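Local coordinates for protein nonsense-mediated mRNA decay factor SMG5 (Homo sapiens, PDB 2HWY) that takes part in nonsense-mediated mRNA decay, promoting dephosphorylation of UPF1 while lacking RNase activity of its own, at residues P3-H15 and R27-L40. Sequence-based numbering, arbitrary orientation.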
ATOM      1  N   PRO A   3       5.704  -8.610  -9.561  1.00 22.59           N
ATOM      2  CA  PRO A   3       5.771  -8.454  -8.102  1.00 22.52           C
ATOM      3  C   PRO A   3       4.773  -7.436  -7.583  1.00 22.25           C
ATOM      4  O   PRO A   3       4.562  -6.411  -8.221  1.00 21.65           O
ATOM      5  CB  PRO A   3       7.218  -7.970  -7.854  1.00 22.81           C
ATOM      6  CG  PRO A   3       7.669  -7.362  -9.141  1.00 22.19           C
ATOM      7  CD  PRO A   3       6.928  -8.115 -10.232  1.00 22.97           C
ATOM      8  N   TYR A   4       4.178  -7.729  -6.426  1.00 22.56           N
ATOM      9  CA  TYR A   4       3.098  -6.918  -5.869  1.00 22.73           C
ATOM     10  C   TYR A   4       3.604  -6.109  -4.710  1.00 22.91           C
ATOM     11  O   TYR A   4       4.305  -6.653  -3.856  1.00 23.11           O
ATOM     12  CB  TYR A   4       1.976  -7.809  -5.342  1.00 23.03           C
ATOM     13  CG  TYR A   4       1.228  -8.554  -6.406  1.00 22.71           C
ATOM     14  CD1 TYR A   4       1.122  -9.927  -6.384  1.00 22.77           C
ATOM     15  CD2 TYR A   4       0.608  -7.867  -7.428  1.00 23.82           C
ATOM     16  CE1 TYR A   4       0.420 -10.601  -7.375  1.00 23.65           C
ATOM     17  CE2 TYR A   4      -0.093  -8.525  -8.420  1.00 23.72           C
ATOM     18  CZ  TYR A   4      -0.181  -9.884  -8.397  1.00 23.47           C
ATOM     19  OH  TYR A   4      -0.892 -10.497  -9.402  1.00 23.76           O
ATOM     20  N   LEU A   5       3.253  -4.824  -4.669  1.00 22.84           N
ATOM     21  CA  LEU A   5       3.396  -4.031  -3.452  1.00 22.95           C
ATOM     22  C   LEU A   5       2.005  -3.694  -2.960  1.00 23.05           C
ATOM     23  O   LEU A   5       1.114  -3.403  -3.779  1.00 22.68           O
ATOM     24  CB  LEU A   5       4.186  -2.758  -3.717  1.00 22.93           C
ATOM     25  CG  LEU A   5       5.552  -3.085  -4.330  1.00 23.98           C
ATOM     26  CD1 LEU A   5       6.333  -1.796  -4.680  1.00 24.51           C
ATOM     27  CD2 LEU A   5       6.339  -3.995  -3.407  1.00 22.82           C
ATOM     28  N   VAL A   6       1.787  -3.769  -1.644  1.00 22.87           N
ATOM     29  CA  VAL A   6       0.473  -3.404  -1.112  1.00 23.06           C
ATOM     30  C   VAL A   6       0.549  -2.356  -0.002  1.00 22.90           C
ATOM     31  O   VAL A   6       0.869  -2.669   1.133  1.00 22.51           O
ATOM     32  CB  VAL A   6      -0.401  -4.639  -0.734  1.00 22.74           C
ATOM     33  CG1 VAL A   6      -0.173  -5.760  -1.726  1.00 22.53           C
ATOM     34  CG2 VAL A   6      -0.147  -5.115   0.672  1.00 23.50           C
ATOM     35  N   PRO A   7       0.264  -1.092  -0.357  1.00 23.41           N
ATOM     36  CA  PRO A   7       0.184   0.031   0.554  1.00 24.21           C
ATOM     37  C   PRO A   7      -0.765  -0.116   1.735  1.00 24.99           C
ATOM     38  O   PRO A   7      -1.894  -0.620   1.607  1.00 24.83           O
ATOM     39  CB  PRO A   7      -0.323   1.158  -0.341  1.00 24.29           C
ATOM     40  CG  PRO A   7       0.166   0.821  -1.666  1.00 23.68           C
ATOM     41  CD  PRO A   7       0.064  -0.656  -1.750  1.00 23.36           C
ATOM     42  N   ASP A   8      -0.259   0.339   2.876  1.00 25.97           N
ATOM     43  CA  ASP A   8      -1.017   0.596   4.110  1.00 26.10           C
ATOM     44  C   ASP A   8      -1.795   1.899   3.850  1.00 26.52           C
ATOM     45  O   ASP A   8      -1.491   2.608   2.876  1.00 27.31           O
ATOM     46  CB  ASP A   8       0.031   0.774   5.223  1.00 26.08           C
ATOM     47  CG  ASP A   8      -0.541   0.849   6.615  1.00 27.29           C
ATOM     48  OD1 ASP A   8      -1.537   1.579   6.850  1.00 33.80           O
ATOM     49  OD2 ASP A   8       0.052   0.214   7.517  1.00 27.71           O
ATOM     50  N   THR A   9      -2.799   2.206   4.671  1.00 26.29           N
ATOM     51  CA  THR A   9      -3.466   3.514   4.618  1.00 26.48           C
ATOM     52  C   THR A   9      -2.425   4.562   4.973  1.00 26.72           C
ATOM     53  O   THR A   9      -2.313   5.614   4.336  1.00 26.96           O
ATOM     54  CB  THR A   9      -4.677   3.643   5.621  1.00 26.31           C
ATOM     55  OG1 THR A   9      -5.815   2.937   5.118  1.00 25.88           O
ATOM     56  CG2 THR A   9      -5.078   5.099   5.826  1.00 25.80           C
ATOM     57  N   GLN A  10      -1.665   4.268   6.010  1.00 26.87           N
ATOM     58  CA  GLN A  10      -0.672   5.204   6.485  1.00 27.21           C
ATOM     59  C   GLN A  10       0.359   5.503   5.400  1.00 27.13           C
ATOM     60  O   GLN A  10       0.794   6.649   5.267  1.00 27.37           O
ATOM     61  CB  GLN A  10       0.021   4.655   7.727  1.00 27.23           C
ATOM     62  CG  GLN A  10      -0.288   5.385   8.995  1.00 27.59           C
ATOM     63  CD  GLN A  10       0.626   4.918  10.124  1.00 28.67           C
ATOM     64  OE1 GLN A  10       1.182   5.731  10.879  1.00 31.43           O
ATOM     65  NE2 GLN A  10       0.807   3.599  10.231  1.00 30.11           N
ATOM     66  N   ALA A  11       0.751   4.473   4.648  1.00 26.81           N
ATOM     67  CA  ALA A  11       1.743   4.618   3.577  1.00 26.53           C
ATOM     68  C   ALA A  11       1.242   5.560   2.501  1.00 26.42           C
ATOM     69  O   ALA A  11       1.981   6.408   2.020  1.00 26.35           O
ATOM     70  CB  ALA A  11       2.077   3.264   2.967  1.00 26.27           C
ATOM     71  N   LEU A  12      -0.022   5.402   2.129  1.00 26.36           N
ATOM     72  CA  LEU A  12      -0.639   6.256   1.127  1.00 26.33           C
ATOM     73  C   LEU A  12      -0.834   7.664   1.631  1.00 25.96           C
ATOM     74  O   LEU A  12      -0.645   8.614   0.888  1.00 25.44           O
ATOM     75  CB  LEU A  12      -1.992   5.689   0.704  1.00 26.21           C
ATOM     76  CG  LEU A  12      -1.837   4.450  -0.165  1.00 26.99           C
ATOM     77  CD1 LEU A  12      -3.133   3.674  -0.192  1.00 28.00           C
ATOM     78  CD2 LEU A  12      -1.357   4.804  -1.589  1.00 26.28           C
ATOM     79  N   CYS A  13      -1.241   7.788   2.890  1.00 26.21           N
ATOM     80  CA  CYS A  13      -1.552   9.101   3.479  1.00 26.51           C
ATOM     81  C   CYS A  13      -0.340   9.991   3.706  1.00 26.05           C
ATOM     82  O   CYS A  13      -0.462  11.201   3.618  1.00 25.98           O
ATOM     83  CB  CYS A  13      -2.313   8.938   4.797  1.00 26.77           C
ATOM     84  SG  CYS A  13      -4.071   8.611   4.520  1.00 29.78           S
ATOM     85  N   HIS A  14       0.810   9.377   3.979  1.00 25.87           N
ATOM     86  CA  HIS A  14       2.008  10.069   4.413  1.00 25.86           C
ATOM     87  C   HIS A  14       3.198   9.970   3.464  1.00 25.80           C
ATOM     88  O   HIS A  14       4.173  10.692   3.644  1.00 26.63           O
ATOM     89  CB  HIS A  14       2.442   9.498   5.742  1.00 25.89           C
ATOM     90  CG  HIS A  14       1.466   9.747   6.844  1.00 26.42           C
ATOM     91  ND1 HIS A  14       1.057   8.758   7.713  1.00 26.90           N
ATOM     92  CD2 HIS A  14       0.812  10.873   7.214  1.00 26.50           C
ATOM     93  CE1 HIS A  14       0.203   9.271   8.583  1.00 26.94           C
ATOM     94  NE2 HIS A  14       0.032  10.551   8.296  1.00 25.83           N
ATOM     95  N   HIS A  15       3.140   9.086   2.477  1.00 25.24           N
ATOM     96  CA  HIS A  15       4.287   8.814   1.618  1.00 24.81           C
ATOM     97  C   HIS A  15       3.811   8.529   0.200  1.00 24.58           C
ATOM     98  O   HIS A  15       4.299   7.622  -0.472  1.00 24.46           O
ATOM     99  CB  HIS A  15       5.098   7.636   2.154  1.00 24.83           C
ATOM    100  CG  HIS A  15       5.560   7.817   3.567  1.00 25.33           C
ATOM    101  ND1 HIS A  15       4.884   7.289   4.650  1.00 26.55           N
ATOM    102  CD2 HIS A  15       6.625   8.475   4.080  1.00 24.54           C
ATOM    103  CE1 HIS A  15       5.518   7.606   5.764  1.00 25.37           C
ATOM    104  NE2 HIS A  15       6.574   8.331   5.445  1.00 24.45           N
ATOM    105  N   ARG A  27       7.758  -1.600 -12.526  1.00 24.61           N
ATOM    106  CA  ARG A  27       8.458  -2.791 -12.024  1.00 24.64           C
ATOM    107  C   ARG A  27       7.594  -3.505 -10.984  1.00 24.46           C
ATOM    108  O   ARG A  27       7.918  -4.607 -10.556  1.00 24.48           O
ATOM    109  CB  ARG A  27       9.810  -2.418 -11.384  1.00 25.09           C
ATOM    110  CG  ARG A  27      10.599  -1.315 -12.100  1.00 25.67           C
ATOM    111  CD  ARG A  27      11.652  -1.829 -13.061  1.00 26.78           C
ATOM    112  NE  ARG A  27      12.955  -1.992 -12.421  1.00 27.33           N
ATOM    113  CZ  ARG A  27      13.735  -0.992 -12.001  1.00 28.05           C
ATOM    114  NH1 ARG A  27      13.360   0.286 -12.121  1.00 28.13           N
ATOM    115  NH2 ARG A  27      14.905  -1.274 -11.430  1.00 28.25           N
ATOM    116  N   PHE A  28       6.503  -2.861 -10.570  1.00 24.14           N
ATOM    117  CA  PHE A  28       5.558  -3.455  -9.635  1.00 23.58           C
ATOM    118  C   PHE A  28       4.112  -3.243 -10.082  1.00 23.05           C
ATOM    119  O   PHE A  28       3.802  -2.326 -10.849  1.00 22.63           O
ATOM    120  CB  PHE A  28       5.759  -2.853  -8.250  1.00 23.43           C
ATOM    121  CG  PHE A  28       7.147  -3.012  -7.731  1.00 24.25           C
ATOM    122  CD1 PHE A  28       8.032  -1.931  -7.714  1.00 24.87           C
ATOM    123  CD2 PHE A  28       7.597  -4.247  -7.272  1.00 24.76           C
ATOM    124  CE1 PHE A  28       9.348  -2.081  -7.227  1.00 23.86           C
ATOM    125  CE2 PHE A  28       8.921  -4.401  -6.791  1.00 24.54           C
ATOM    126  CZ  PHE A  28       9.786  -3.312  -6.765  1.00 23.17           C
ATOM    127  N   ILE A  29       3.248  -4.129  -9.599  1.00 22.67           N
ATOM    128  CA  ILE A  29       1.802  -3.944  -9.623  1.00 22.44           C
ATOM    129  C   ILE A  29       1.402  -3.497  -8.230  1.00 22.00           C
ATOM    130  O   ILE A  29       1.703  -4.187  -7.259  1.00 21.80           O
ATOM    131  CB  ILE A  29       1.065  -5.278  -9.933  1.00 22.44           C
ATOM    132  CG1 ILE A  29       1.090  -5.583 -11.429  1.00 22.05           C
ATOM    133  CG2 ILE A  29      -0.374  -5.231  -9.441  1.00 22.65           C
ATOM    134  CD1 ILE A  29       0.560  -6.964 -11.769  1.00 22.24           C
ATOM    135  N   VAL A  30       0.718  -2.360  -8.129  1.00 21.80           N
ATOM    136  CA  VAL A  30       0.265  -1.864  -6.833  1.00 21.60           C
ATOM    137  C   VAL A  30      -1.192  -2.272  -6.576  1.00 21.36           C
ATOM    138  O   VAL A  30      -2.123  -1.695  -7.142  1.00 21.31           O
ATOM    139  CB  VAL A  30       0.425  -0.344  -6.709  1.00 21.57           C
ATOM    140  CG1 VAL A  30      -0.291   0.151  -5.468  1.00 23.45           C
ATOM    141  CG2 VAL A  30       1.888   0.048  -6.635  1.00 21.09           C
ATOM    142  N   ILE A  31      -1.365  -3.282  -5.726  1.00 21.01           N
ATOM    143  CA  ILE A  31      -2.672  -3.674  -5.222  1.00 20.81           C
ATOM    144  C   ILE A  31      -3.025  -2.805  -4.010  1.00 20.54           C
ATOM    145  O   ILE A  31      -2.346  -2.873  -2.986  1.00 19.92           O
ATOM    146  CB  ILE A  31      -2.679  -5.159  -4.816  1.00 20.67           C
ATOM    147  CG1 ILE A  31      -2.129  -6.022  -5.955  1.00 21.71           C
ATOM    148  CG2 ILE A  31      -4.088  -5.618  -4.458  1.00 20.73           C
ATOM    149  CD1 ILE A  31      -2.822  -5.764  -7.316  1.00 22.96           C
ATOM    150  N   ILE A  32      -4.071  -1.983  -4.139  1.00 20.43           N
ATOM    151  CA  ILE A  32      -4.578  -1.176  -3.020  1.00 20.47           C
ATOM    152  C   ILE A  32      -5.742  -1.954  -2.420  1.00 20.67           C
ATOM    153  O   ILE A  32      -6.794  -2.072  -3.051  1.00 21.32           O
ATOM    154  CB  ILE A  32      -5.125   0.228  -3.460  1.00 20.09           C
ATOM    155  CG1 ILE A  32      -4.159   0.992  -4.375  1.00 19.99           C
ATOM    156  CG2 ILE A  32      -5.433   1.062  -2.243  1.00 20.35           C
ATOM    157  CD1 ILE A  32      -2.793   1.338  -3.735  1.00 19.79           C
ATOM    158  N   PRO A  33      -5.587  -2.486  -1.205  1.00 20.82           N
ATOM    159  CA  PRO A  33      -6.678  -3.322  -0.670  1.00 20.75           C
ATOM    160  C   PRO A  33      -7.978  -2.554  -0.391  1.00 20.63           C
ATOM    161  O   PRO A  33      -7.933  -1.391   0.011  1.00 20.80           O
ATOM    162  CB  PRO A  33      -6.102  -3.880   0.637  1.00 20.78           C
ATOM    163  CG  PRO A  33      -4.653  -3.530   0.645  1.00 21.43           C
ATOM    164  CD  PRO A  33      -4.463  -2.361  -0.265  1.00 21.14           C
ATOM    165  N   ARG A  34      -9.117  -3.208  -0.607  1.00 20.64           N
ATOM    166  CA  ARG A  34     -10.446  -2.616  -0.342  1.00 20.98           C
ATOM    167  C   ARG A  34     -10.599  -1.959   1.021  1.00 20.69           C
ATOM    168  O   ARG A  34     -11.316  -0.981   1.161  1.00 20.62           O
ATOM    169  CB  ARG A  34     -11.552  -3.682  -0.472  1.00 21.08           C
ATOM    170  CG  ARG A  34     -12.992  -3.151  -0.222  1.00 21.14           C
ATOM    171  CD  ARG A  34     -13.921  -3.432  -1.392  1.00 21.57           C
ATOM    172  NE  ARG A  34     -13.286  -2.950  -2.607  1.00 21.60           N
ATOM    173  CZ  ARG A  34     -13.200  -1.673  -2.954  1.00 22.07           C
ATOM    174  NH1 ARG A  34     -13.763  -0.721  -2.217  1.00 22.50           N
ATOM    175  NH2 ARG A  34     -12.557  -1.343  -4.065  1.00 22.20           N
ATOM    176  N   THR A  35      -9.958  -2.530   2.028  1.00 21.00           N
ATOM    177  CA  THR A  35     -10.036  -2.021   3.383  1.00 21.39           C
ATOM    178  C   THR A  35      -9.278  -0.700   3.494  1.00 21.97           C
ATOM    179  O   THR A  35      -9.618   0.145   4.326  1.00 22.33           O
ATOM    180  CB  THR A  35      -9.492  -3.058   4.389  1.00 21.40           C
ATOM    181  OG1 THR A  35      -9.917  -2.712   5.711  1.00 21.90           O
ATOM    182  CG2 THR A  35      -7.958  -3.167   4.337  1.00 20.93           C
ATOM    183  N   VAL A  36      -8.271  -0.532   2.629  1.00 22.23           N
ATOM    184  CA  VAL A  36      -7.467   0.677   2.546  1.00 22.25           C
ATOM    185  C   VAL A  36      -8.244   1.736   1.759  1.00 22.55           C
ATOM    186  O   VAL A  36      -8.473   2.837   2.246  1.00 22.61           O
ATOM    187  CB  VAL A  36      -6.090   0.382   1.876  1.00 22.03           C
ATOM    188  CG1 VAL A  36      -5.238   1.632   1.820  1.00 22.34           C
ATOM    189  CG2 VAL A  36      -5.357  -0.706   2.633  1.00 21.49           C
ATOM    190  N   ILE A  37      -8.650   1.390   0.547  1.00 23.06           N
ATOM    191  CA  ILE A  37      -9.486   2.252  -0.279  1.00 23.39           C
ATOM    192  C   ILE A  37     -10.723   2.789   0.482  1.00 23.90           C
ATOM    193  O   ILE A  37     -11.022   3.993   0.463  1.00 23.96           O
ATOM    194  CB  ILE A  37      -9.880   1.471  -1.557  1.00 23.63           C
ATOM    195  CG1 ILE A  37      -8.873   1.744  -2.667  1.00 24.33           C
ATOM    196  CG2 ILE A  37     -11.275   1.806  -2.046  1.00 23.99           C
ATOM    197  CD1 ILE A  37      -9.169   2.973  -3.489  1.00 24.90           C
ATOM    198  N   ASP A  38     -11.444   1.901   1.154  1.00 24.24           N
ATOM    199  CA  ASP A  38     -12.600   2.314   1.954  1.00 24.58           C
ATOM    200  C   ASP A  38     -12.186   3.125   3.189  1.00 24.88           C
ATOM    201  O   ASP A  38     -12.896   4.041   3.592  1.00 24.90           O
ATOM    202  CB  ASP A  38     -13.457   1.095   2.337  1.00 24.45           C
ATOM    203  CG  ASP A  38     -14.128   0.454   1.126  1.00 24.59           C
ATOM    204  OD1 ASP A  38     -14.029   1.042   0.010  1.00 23.60           O
ATOM    205  OD2 ASP A  38     -14.740  -0.633   1.283  1.00 24.18           O
ATOM    206  N   GLY A  39     -11.040   2.790   3.776  1.00 25.36           N
ATOM    207  CA  GLY A  39     -10.460   3.582   4.854  1.00 25.79           C
ATOM    208  C   GLY A  39     -10.170   5.005   4.410  1.00 26.30           C
ATOM    209  O   GLY A  39     -10.373   5.965   5.168  1.00 26.52           O
ATOM    210  N   LEU A  40      -9.717   5.157   3.170  1.00 26.59           N
ATOM    211  CA  LEU A  40      -9.374   6.480   2.663  1.00 27.06           C
ATOM    212  C   LEU A  40     -10.627   7.312   2.346  1.00 27.65           C
ATOM    213  O   LEU A  40     -10.642   8.511   2.640  1.00 28.02           O
ATOM    214  CB  LEU A  40      -8.454   6.381   1.448  1.00 26.74           C
ATOM    215  CG  LEU A  40      -7.133   5.649   1.688  1.00 26.41           C
ATOM    216  CD1 LEU A  40      -6.433   5.397   0.396  1.00 26.60           C
ATOM    217  CD2 LEU A  40      -6.227   6.415   2.608  1.00 27.25           C
TER
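Leu5, in the middle strand 4-7 of the parallel PIN-domain sheet, packs on Phe28, which directly precedes the neighbouring strand 29-32; helices 9-14 and 16-25 form the crossover of this beta-alpha-beta unit. Leu5 N donates to Ile29 O (3.1 Å), and Ile29 N reaches Pro3 O almost straight; a weak bond runs from Ile31 N to Leu5 O. With CG anti to its carbonyl carbon (chi1 -56°) and CD1 extended anti to CA (chi2 177°), Leu5 lays CD1 over one face of the Phe28 ring, 3.6 Å from the centroid, a CH-pi contact, while Pro3 crosses Phe28 at about a right angle, CG against CD2. Replacing Phe28 by alanine removes the ring, which would probably leave Leu5 CD1 without its aromatic face and open a gap beside Pro3. On the other face of the sheet, the Tyr4 and Ile29 side chains run side by side, Ile29 CG2 lying at the ring edge, 3.5 Å from Tyr4 CD2. Farther along, the two segments run on into helices 9-14 and 34-40, whose axes cross at -48°. There Leu12 CD1 bridges Val36 CG1 and Leu40 CD1, and Leu40 CD2 lies 3.6 Å from Cys13 SG.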